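Local coordinates for amino acid ABC transporter, binding protein (Thermus thermophilus, PDB 3VV5) that binds the lysine analogue L-thialysine, (S)-2-aminoethyl-L-cysteine, as the solute-binding component of an amino acid ABC transporter, at residues V127-G132 / Q176-G181. Numbering follows the deposited sequence.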
ATOM      1  N   VAL A 127      -5.615  10.583  11.695  1.00 15.65           N
ATOM      2  CA  VAL A 127      -4.995  11.898  11.606  1.00 16.10           C
ATOM      3  C   VAL A 127      -6.035  13.003  11.471  1.00 16.80           C
ATOM      4  O   VAL A 127      -6.984  12.910  10.683  1.00 15.74           O
ATOM      5  CB  VAL A 127      -3.731  11.973  10.633  1.00 17.17           C
ATOM      6  CG1 VAL A 127      -3.545  10.704   9.758  1.00 16.06           C
ATOM      7  CG2 VAL A 127      -3.608  13.268   9.886  1.00 15.30           C
ATOM      8  N   SER A 128      -5.861  14.033  12.291  1.00 17.34           N
ATOM      9  CA  SER A 128      -6.817  15.135  12.321  1.00 18.36           C
ATOM     10  C   SER A 128      -6.081  16.454  12.278  1.00 18.71           C
ATOM     11  O   SER A 128      -4.851  16.493  12.246  1.00 18.55           O
ATOM     12  CB  SER A 128      -7.678  15.073  13.601  1.00 18.12           C
ATOM     13  OG  SER A 128      -8.282  13.794  13.772  1.00 18.88           O
ATOM     14  N   ARG A 129      -6.839  17.544  12.278  1.00 19.78           N
ATOM     15  CA  ARG A 129      -6.229  18.849  12.474  1.00 20.77           C
ATOM     16  C   ARG A 129      -5.872  18.921  13.958  1.00 21.21           C
ATOM     17  O   ARG A 129      -6.427  18.167  14.757  1.00 21.34           O
ATOM     18  CB  ARG A 129      -7.173  19.985  12.025  1.00 20.62           C
ATOM     19  CG  ARG A 129      -7.486  19.954  10.513  1.00 21.21           C
ATOM     20  CD  ARG A 129      -8.411  21.098  10.056  1.00 21.51           C
ATOM     21  NE  ARG A 129      -9.741  21.011  10.660  1.00 24.26           N
ATOM     22  CZ  ARG A 129     -10.682  20.134  10.300  1.00 24.77           C
ATOM     23  NH1 ARG A 129     -10.465  19.248   9.329  1.00 25.28           N
ATOM     24  NH2 ARG A 129     -11.854  20.141  10.910  1.00 25.42           N
ATOM     25  N   LYS A 130      -4.934  19.783  14.331  1.00 22.05           N
ATOM     26  CA  LYS A 130      -4.609  19.945  15.750  1.00 22.98           C
ATOM     27  C   LYS A 130      -5.860  20.316  16.553  1.00 23.37           C
ATOM     28  O   LYS A 130      -6.657  21.150  16.119  1.00 22.99           O
ATOM     29  CB  LYS A 130      -3.470  20.946  15.913  1.00 23.56           C
ATOM     30  CG  LYS A 130      -2.128  20.243  15.970  1.00 24.97           C
ATOM     31  CD  LYS A 130      -0.999  21.106  15.503  1.00 29.19           C
ATOM     32  CE  LYS A 130       0.318  20.481  15.887  1.00 29.67           C
ATOM     33  NZ  LYS A 130       0.461  19.087  15.361  1.00 31.63           N
ATOM     34  N   GLY A 131      -6.074  19.649  17.693  1.00 24.19           N
ATOM     35  CA  GLY A 131      -7.331  19.825  18.455  1.00 24.19           C
ATOM     36  C   GLY A 131      -8.453  18.918  17.991  1.00 24.21           C
ATOM     37  O   GLY A 131      -9.555  18.915  18.561  1.00 24.41           O
ATOM     38  N   GLY A 132      -8.181  18.143  16.940  1.00 23.58           N
ATOM     39  CA  GLY A 132      -9.178  17.253  16.368  1.00 22.98           C
ATOM     40  C   GLY A 132      -9.134  15.902  17.063  1.00 22.27           C
ATOM     41  O   GLY A 132      -8.403  15.730  18.033  1.00 22.87           O
ATOM     42  N   GLN A 176      -6.410  16.293   1.347  1.00 18.25           N
ATOM     43  CA  GLN A 176      -6.818  17.624   0.931  1.00 18.52           C
ATOM     44  C   GLN A 176      -8.110  18.043   1.654  1.00 18.28           C
ATOM     45  O   GLN A 176      -8.209  19.175   2.109  1.00 18.02           O
ATOM     46  CB  GLN A 176      -6.979  17.708  -0.591  1.00 18.45           C
ATOM     47  CG  GLN A 176      -7.576  19.022  -1.115  1.00 20.10           C
ATOM     48  CD  GLN A 176      -6.849  20.290  -0.662  1.00 20.76           C
ATOM     49  OE1 GLN A 176      -5.616  20.382  -0.713  1.00 23.06           O
ATOM     50  NE2 GLN A 176      -7.623  21.287  -0.228  1.00 20.77           N
ATOM     51  N   ASP A 177      -9.078  17.129   1.772  1.00 17.86           N
ATOM     52  CA  ASP A 177     -10.352  17.474   2.432  1.00 18.71           C
ATOM     53  C   ASP A 177     -10.240  17.668   3.943  1.00 18.47           C
ATOM     54  O   ASP A 177     -10.985  18.454   4.535  1.00 17.97           O
ATOM     55  CB  ASP A 177     -11.459  16.493   2.064  1.00 19.20           C
ATOM     56  CG  ASP A 177     -12.228  16.936   0.835  1.00 21.33           C
ATOM     57  OD1 ASP A 177     -11.833  17.956   0.231  1.00 26.05           O
ATOM     58  OD2 ASP A 177     -13.229  16.284   0.478  1.00 22.40           O
ATOM     59  N   LEU A 178      -9.294  16.965   4.561  1.00 18.72           N
ATOM     60  CA  LEU A 178      -8.946  17.206   5.966  1.00 19.42           C
ATOM     61  C   LEU A 178      -8.352  18.609   6.141  1.00 20.39           C
ATOM     62  O   LEU A 178      -8.714  19.340   7.069  1.00 20.80           O
ATOM     63  CB  LEU A 178      -7.979  16.139   6.490  1.00 18.32           C
ATOM     64  CG  LEU A 178      -7.397  16.329   7.893  1.00 19.05           C
ATOM     65  CD1 LEU A 178      -8.489  16.149   8.953  1.00 17.69           C
ATOM     66  CD2 LEU A 178      -6.214  15.389   8.121  1.00 17.32           C
ATOM     67  N   LEU A 179      -7.464  18.994   5.232  1.00 21.13           N
ATOM     68  CA  LEU A 179      -6.832  20.309   5.304  1.00 22.34           C
ATOM     69  C   LEU A 179      -7.870  21.402   5.045  1.00 22.55           C
ATOM     70  O   LEU A 179      -7.802  22.491   5.613  1.00 23.08           O
ATOM     71  CB  LEU A 179      -5.657  20.399   4.312  1.00 22.27           C
ATOM     72  CG  LEU A 179      -4.381  19.587   4.584  1.00 22.99           C
ATOM     73  CD1 LEU A 179      -3.443  19.594   3.360  1.00 24.41           C
ATOM     74  CD2 LEU A 179      -3.659  20.093   5.810  1.00 24.62           C
ATOM     75  N   ALA A 180      -8.851  21.072   4.217  1.00 23.17           N
ATOM     76  CA  ALA A 180      -9.907  21.986   3.828  1.00 23.59           C
ATOM     77  C   ALA A 180     -10.978  22.126   4.917  1.00 24.17           C
ATOM     78  O   ALA A 180     -11.762  23.078   4.897  1.00 24.28           O
ATOM     79  CB  ALA A 180     -10.528  21.533   2.531  1.00 23.23           C
ATOM     80  N   GLY A 181     -11.008  21.177   5.852  1.00 23.89           N
ATOM     81  CA  GLY A 181     -11.979  21.182   6.938  1.00 24.48           C
ATOM     82  C   GLY A 181     -13.291  20.541   6.543  1.00 24.85           C
ATOM     83  O   GLY A 181     -14.294  20.699   7.244  1.00 25.18           O
TER
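The end of strand 120-129, which carries V127, S128 and R129, runs beside the last turn of helix 171-180 with its L178, the segment axes 8.5 Å apart at their closest and inclined by 29°. This is helix-on-sheet packing in the periplasmic binding protein fold of solute-binding family 3, in a part of the mixed sheet well away from the ligand: the side chain of V127 lies about 13 Å from the bound L-thialysine. L178 fills the interval. Its CG stands anti to the backbone N (chi1 173°), and its two methyls divide the strand between them. CD2 meets CG2 of V127 at 3.8 Å, the two side chains crossing at about a right angle, while CD1 lies against CA of S128 and beside NH1 of R129. L206 and W186, from neighbouring strands, also touch the leucine and continue the apolar layer.

R129 closes the outer end of the contact. Its CD passes 3.5 Å from O of L178, and the bend at chi3 just beyond it folds the guanidinium back so that NH1 reaches the same oxygen. The 2.9 Å bond from NH1 to L178 O meets a lone pair in the carbonyl plane, although the oxygen sits 20° out of the guanidinium plane. The helix ends in a Schellman motif, where G181 has positive phi and its N also donates to L178 O, giving the carbonyl two donors. NH1 has a further acceptor in the carbonyl of I183, so the arginine ties the helix end to the following loop. With an alanine in place of R129, the carbonyls of L178 and I183 would probably lose this shared donor, and a gap is likely to open beside G181, whose CA lies over one face of the guanidinium, 3.4 Å from NH1.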